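PDB 2AUW: hypothetical protein NE0471 from Nitrosomonas europaea, which is of unknown function but may bind DNA. Local coordinates for residues 44-49 with 72-77; 111-116 with 135-140. All coordinates share one frame; numbering follows the deposited sequence.

In the fold
The two contacts hold together different parts of one chain and do not touch: their centres lie 34 Å apart, on opposite sides of the chain's centre, and their nearest atoms are about 15 Å apart. Contact 1 belongs to the N-terminal alpha-beta part, within the DUF2442 range, and closes before contact 2 opens further along the chain. Contact 2 lies in the helical C-terminal part, which would be the likelier place for the suggested DNA binding. Helix 76-86 begins within segment 72-77 and leads away from contact 1; helix 92-101 comes between the contacts in sequence and packs against contact 2. Each contact rests on a leucine, Leu46 in one and Leu113 in the other.

Contact 1 of 2, residues 44-49 with 72-77; sequences PDLAPI and TEFGRD
Leu46 of the 3-10 turn after helix 37-42 lies against Glu73 and Phe74 in the loop that leads into helix 76-86, joining two irregular parts of the alpha-beta DUF2442 domain. Its two methyls divide the work: CD2 meets the methylene CG of Glu73 at 3.4 Å, a tight contact, while CD1 reaches the Phe74 ring obliquely, 3.8 Å from CZ. A branched leucine suits this place because it touches two consecutive residues at once. Glu73 offers an apolar methylene to Leu46 and Ile49 and a carboxylate to the backbone. Its chain bends at chi2 (84°), which brings the carboxylate round to the backbone just before it, where OE1 accepts hydrogen bonds from the amides of Phe70 and Asp71 and OE2 one from Trp69. Three hydrogen bonds thus fix the rotation of the carboxylate. With an alanine here, those three amides would probably lose their shared acceptor, and a gap would be likely to open beside Leu46. Phe74 is held elsewhere by Trp82, in an edge-to-face pair, and by Leu40 of helix 37-42, which also touches Leu46 and Ile49. Ile49 comes at Glu73 from the opposite direction, its CD1 methyl 3.7 Å from Glu73 OE1.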
loop_
_atom_site.group_PDB
_atom_site.type_symbol
_atom_site.label_atom_id
_atom_site.label_comp_id
_atom_site.label_asym_id
_atom_site.label_seq_id
_atom_site.Cartn_x
_atom_site.Cartn_y
_atom_site.Cartn_z
ATOM N N PRO B 44 -14.788 29.749 18.438
ATOM C CA PRO B 44 -15.414 31.073 18.160
ATOM C C PRO B 44 -15.522 31.472 16.666
ATOM O O PRO B 44 -16.524 32.063 16.248
ATOM C CB PRO B 44 -14.527 32.052 18.944
ATOM C CG PRO B 44 -14.051 31.217 20.141
ATOM C CD PRO B 44 -13.789 29.830 19.532
ATOM N N ASP B 45 -14.512 31.142 15.884
ATOM C CA ASP B 45 -14.498 31.393 14.442
ATOM C C ASP B 45 -15.653 30.706 13.693
ATOM O O ASP B 45 -16.045 31.156 12.614
ATOM C CB ASP B 45 -13.169 30.920 13.862
ATOM C CG ASP B 45 -12.048 31.923 14.042
ATOM O OD1 ASP B 45 -12.205 32.938 14.765
ATOM O OD2 ASP B 45 -10.982 31.685 13.442
ATOM N N LEU B 46 -16.214 29.636 14.266
ATOM C CA LEU B 46 -17.316 28.915 13.607
ATOM C C LEU B 46 -18.734 29.374 13.961
ATOM O O LEU B 46 -19.714 28.777 13.491
ATOM C CB LEU B 46 -17.165 27.389 13.818
ATOM C CG LEU B 46 -15.865 26.824 13.234
ATOM C CD1 LEU B 46 -15.788 25.307 13.379
ATOM C CD2 LEU B 46 -15.687 27.232 11.780
ATOM N N ALA B 47 -18.840 30.434 14.771
ATOM C CA ALA B 47 -20.129 30.929 15.257
ATOM C C ALA B 47 -21.160 31.250 14.160
ATOM O O ALA B 47 -22.327 30.941 14.322
ATOM C CB ALA B 47 -19.935 32.127 16.195
ATOM N N PRO B 48 -20.728 31.859 13.043
ATOM C CA PRO B 48 -21.699 32.114 11.955
ATOM C C PRO B 48 -22.419 30.873 11.431
ATOM O O PRO B 48 -23.545 30.985 10.941
ATOM C CB PRO B 48 -20.838 32.726 10.854
ATOM C CG PRO B 48 -19.706 33.361 11.568
ATOM C CD PRO B 48 -19.394 32.387 12.701
ATOM N N ILE B 49 -21.790 29.698 11.560
ATOM C CA ILE B 49 -22.413 28.438 11.126
ATOM C C ILE B 49 -23.580 28.027 12.011
ATOM O O ILE B 49 -24.449 27.260 11.588
ATOM C CB ILE B 49 -21.352 27.295 10.934
ATOM C CG1 ILE B 49 -20.339 27.729 9.871
ATOM C CG2 ILE B 49 -22.041 26.010 10.471
ATOM C CD1 ILE B 49 -19.001 27.041 9.911
ATOM N N THR B 72 -13.542 24.992 4.393
ATOM C CA THR B 72 -12.918 23.720 4.777
ATOM C C THR B 72 -12.915 23.466 6.312
ATOM O O THR B 72 -11.870 23.178 6.903
ATOM C CB THR B 72 -11.460 23.659 4.249
ATOM O OG1 THR B 72 -10.736 24.794 4.743
ATOM C CG2 THR B 72 -11.428 23.669 2.724
ATOM N N GLU B 73 -14.074 23.566 6.945
ATOM C CA GLU B 73 -14.120 23.562 8.415
ATOM C C GLU B 73 -13.742 22.221 9.037
ATOM O O GLU B 73 -12.926 22.190 9.976
ATOM C CB GLU B 73 -15.470 24.040 8.953
ATOM C CG GLU B 73 -15.696 25.553 8.793
ATOM C CD GLU B 73 -16.219 25.939 7.409
ATOM O OE1 GLU B 73 -16.539 27.123 7.200
ATOM O OE2 GLU B 73 -16.306 25.053 6.537
ATOM N N PHE B 74 -14.323 21.122 8.547
ATOM C CA PHE B 74 -14.009 19.809 9.168
ATOM C C PHE B 74 -13.490 18.774 8.187
ATOM O O PHE B 74 -14.202 18.427 7.248
ATOM C CB PHE B 74 -15.226 19.221 9.859
ATOM C CG PHE B 74 -15.856 20.125 10.873
ATOM C CD1 PHE B 74 -17.216 20.371 10.835
ATOM C CD2 PHE B 74 -15.092 20.705 11.876
ATOM C CE1 PHE B 74 -17.823 21.198 11.774
ATOM C CE2 PHE B 74 -15.684 21.547 12.829
ATOM C CZ PHE B 74 -17.051 21.790 12.781
ATOM N N GLY B 75 -12.286 18.246 8.448
ATOM C CA GLY B 75 -11.714 17.156 7.634
ATOM C C GLY B 75 -12.650 15.956 7.581
ATOM O O GLY B 75 -13.286 15.614 8.591
ATOM N N ARG B 76 -12.771 15.324 6.403
ATOM C CA ARG B 76 -13.715 14.191 6.277
ATOM C C ARG B 76 -13.357 13.060 7.248
ATOM O O ARG B 76 -14.242 12.426 7.807
ATOM C CB ARG B 76 -13.831 13.675 4.823
ATOM C CG ARG B 76 -12.586 12.998 4.312
ATOM C CD ARG B 76 -12.814 12.538 2.906
ATOM N NE ARG B 76 -12.103 11.301 2.553
ATOM C CZ ARG B 76 -10.809 11.229 2.230
ATOM N NH1 ARG B 76 -10.263 10.051 1.903
ATOM N NH2 ARG B 76 -10.052 12.324 2.256
ATOM N N ASP B 77 -12.063 12.873 7.517
ATOM C CA ASP B 77 -11.627 11.792 8.393
ATOM C C ASP B 77 -12.102 12.025 9.833
ATOM O O ASP B 77 -12.519 11.076 10.512
ATOM C CB ASP B 77 -10.103 11.553 8.310
ATOM C CG ASP B 77 -9.266 12.816 8.616
ATOM O OD1 ASP B 77 -9.648 13.931 8.208
ATOM O OD2 ASP B 77 -8.235 12.682 9.304
#

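Contact 2 of 2, residues 111-116 with 135-140; sequences EALGIS and WLACLG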
loop_
_atom_site.group_PDB
_atom_site.type_symbol
_atom_site.label_atom_id
_atom_site.label_comp_id
_atom_site.label_asym_id
_atom_site.label_seq_id
_atom_site.Cartn_x
_atom_site.Cartn_y
_atom_site.Cartn_z
ATOM N N GLU B 111 2.116 -7.010 17.276
ATOM C CA GLU B 111 2.661 -7.838 18.349
ATOM C C GLU B 111 1.914 -7.639 19.658
ATOM O O GLU B 111 1.569 -8.617 20.331
ATOM C CB GLU B 111 4.167 -7.578 18.520
ATOM C CG GLU B 111 4.967 -8.173 17.357
ATOM C CD GLU B 111 6.371 -7.617 17.190
ATOM O OE1 GLU B 111 6.708 -6.553 17.760
ATOM O OE2 GLU B 111 7.145 -8.259 16.453
ATOM N N ALA B 112 1.652 -6.377 19.998
ATOM C CA ALA B 112 0.909 -6.016 21.186
ATOM C C ALA B 112 -0.421 -6.743 21.266
ATOM O O ALA B 112 -0.713 -7.347 22.284
ATOM C CB ALA B 112 0.681 -4.518 21.232
ATOM N N LEU B 113 -1.206 -6.690 20.184
ATOM C CA LEU B 113 -2.589 -7.191 20.186
ATOM C C LEU B 113 -2.705 -8.665 19.800
ATOM O O LEU B 113 -3.756 -9.296 20.016
ATOM C CB LEU B 113 -3.455 -6.391 19.195
ATOM C CG LEU B 113 -3.596 -4.884 19.470
ATOM C CD1 LEU B 113 -4.078 -4.103 18.212
ATOM C CD2 LEU B 113 -4.477 -4.660 20.698
ATOM N N GLY B 114 -1.662 -9.201 19.189
ATOM C CA GLY B 114 -1.723 -10.552 18.629
ATOM C C GLY B 114 -2.584 -10.661 17.389
ATOM O O GLY B 114 -3.330 -11.627 17.243
ATOM N N ILE B 115 -2.452 -9.696 16.473
ATOM C CA ILE B 115 -3.138 -9.701 15.174
ATOM C C ILE B 115 -2.103 -9.366 14.087
ATOM O O ILE B 115 -0.946 -9.065 14.408
ATOM C CB ILE B 115 -4.339 -8.688 15.102
ATOM C CG1 ILE B 115 -3.860 -7.222 15.172
ATOM C CG2 ILE B 115 -5.388 -8.989 16.184
ATOM C CD1 ILE B 115 -5.001 -6.171 15.104
ATOM N N SER B 116 -2.502 -9.402 12.824
ATOM C CA SER B 116 -1.546 -9.166 11.745
ATOM C C SER B 116 -1.259 -7.677 11.560
ATOM O O SER B 116 -2.089 -6.839 11.948
ATOM C CB SER B 116 -2.064 -9.768 10.453
ATOM O OG SER B 116 -3.089 -8.964 9.873
ATOM N N TRP B 135 -10.725 -3.134 20.527
ATOM C CA TRP B 135 -10.536 -1.975 21.398
ATOM C C TRP B 135 -10.330 -2.335 22.882
ATOM O O TRP B 135 -9.462 -1.775 23.551
ATOM C CB TRP B 135 -11.645 -0.933 21.205
ATOM C CG TRP B 135 -11.372 0.315 21.989
ATOM C CD1 TRP B 135 -12.127 0.828 23.015
ATOM C CD2 TRP B 135 -10.230 1.173 21.861
ATOM N NE1 TRP B 135 -11.521 1.953 23.522
ATOM C CE2 TRP B 135 -10.372 2.201 22.820
ATOM C CE3 TRP B 135 -9.112 1.189 21.006
ATOM C CZ2 TRP B 135 -9.439 3.231 22.958
ATOM C CZ3 TRP B 135 -8.171 2.217 21.154
ATOM C CH2 TRP B 135 -8.356 3.232 22.119
ATOM N N LEU B 136 -11.099 -3.292 23.390
ATOM C CA LEU B 136 -10.864 -3.786 24.741
ATOM C C LEU B 136 -9.427 -4.333 24.876
ATOM O O LEU B 136 -8.757 -4.083 25.883
ATOM C CB LEU B 136 -11.909 -4.853 25.093
ATOM C CG LEU B 136 -13.365 -4.377 25.289
ATOM C CD1 LEU B 136 -14.255 -5.598 25.474
ATOM C CD2 LEU B 136 -13.487 -3.472 26.509
ATOM N N ALA B 137 -8.952 -5.047 23.849
ATOM C CA ALA B 137 -7.571 -5.537 23.817
ATOM C C ALA B 137 -6.554 -4.407 23.862
ATOM O O ALA B 137 -5.565 -4.536 24.592
ATOM C CB ALA B 137 -7.296 -6.440 22.598
ATOM N N CYS B 138 -6.795 -3.316 23.119
ATOM C CA CYS B 138 -5.911 -2.126 23.184
ATOM C C CYS B 138 -5.794 -1.622 24.621
ATOM O O CYS B 138 -4.681 -1.433 25.118
ATOM C CB CYS B 138 -6.355 -0.990 22.241
ATOM S SG CYS B 138 -6.382 -1.436 20.477
ATOM N N LEU B 139 -6.943 -1.473 25.286
ATOM C CA LEU B 139 -7.000 -0.975 26.658
ATOM C C LEU B 139 -6.380 -1.957 27.665
ATOM O O LEU B 139 -5.689 -1.544 28.594
ATOM C CB LEU B 139 -8.441 -0.595 27.055
ATOM C CG LEU B 139 -9.065 0.561 26.263
ATOM C CD1 LEU B 139 -10.501 0.834 26.706
ATOM C CD2 LEU B 139 -8.214 1.813 26.349
ATOM N N GLY B 140 -6.590 -3.251 27.461
ATOM C CA GLY B 140 -5.981 -4.271 28.305
ATOM C C GLY B 140 -4.474 -4.313 28.182
ATOM O O GLY B 140 -3.767 -4.459 29.185
#
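This is a small apolar contact between the C-terminal end of helix 106-113 and the middle of helix 132-144, carried by Leu113 set against Ala137 and Cys138; no hydrogen bond crosses it. The CD2 methyl of Leu113 does most of the touching. It lies 3.6 Å from the backbone N of Cys138 and also meets Cys138 SG. The same CD2 is 3.8 Å from Ala137 CB, so it rests on the helix surface where these two residues meet. The other methyl, CD1, stands further off, 4.2 Å from Cys138 SG. Leu113 has CG anti to its carbonyl carbon (chi1 -61°), and although its CB does not point straight across, the branched end swings closer. Ala137 suits its place because a side chain of one methyl lets the backbones approach, with CA of Leu113 and CA of Ala137 6.4 Å apart. Helix 106-113, the turn 114-116 and helix 117-124 together are consistent with a helix-turn-helix, the motif of many DNA-binding proteins. Gly114 takes the positive phi (71°) that ends the first helix, a conformation glycine adopts easily, and Ser116 N-caps the second, its OG bonded to Met119 N. Ile115, between them, packs on Val120, Tyr123 and Ile134. Cys138 is buried and compact, and its side chain also touches Phe95 and Trp98 of helix 92-101, the latter shared with Leu113.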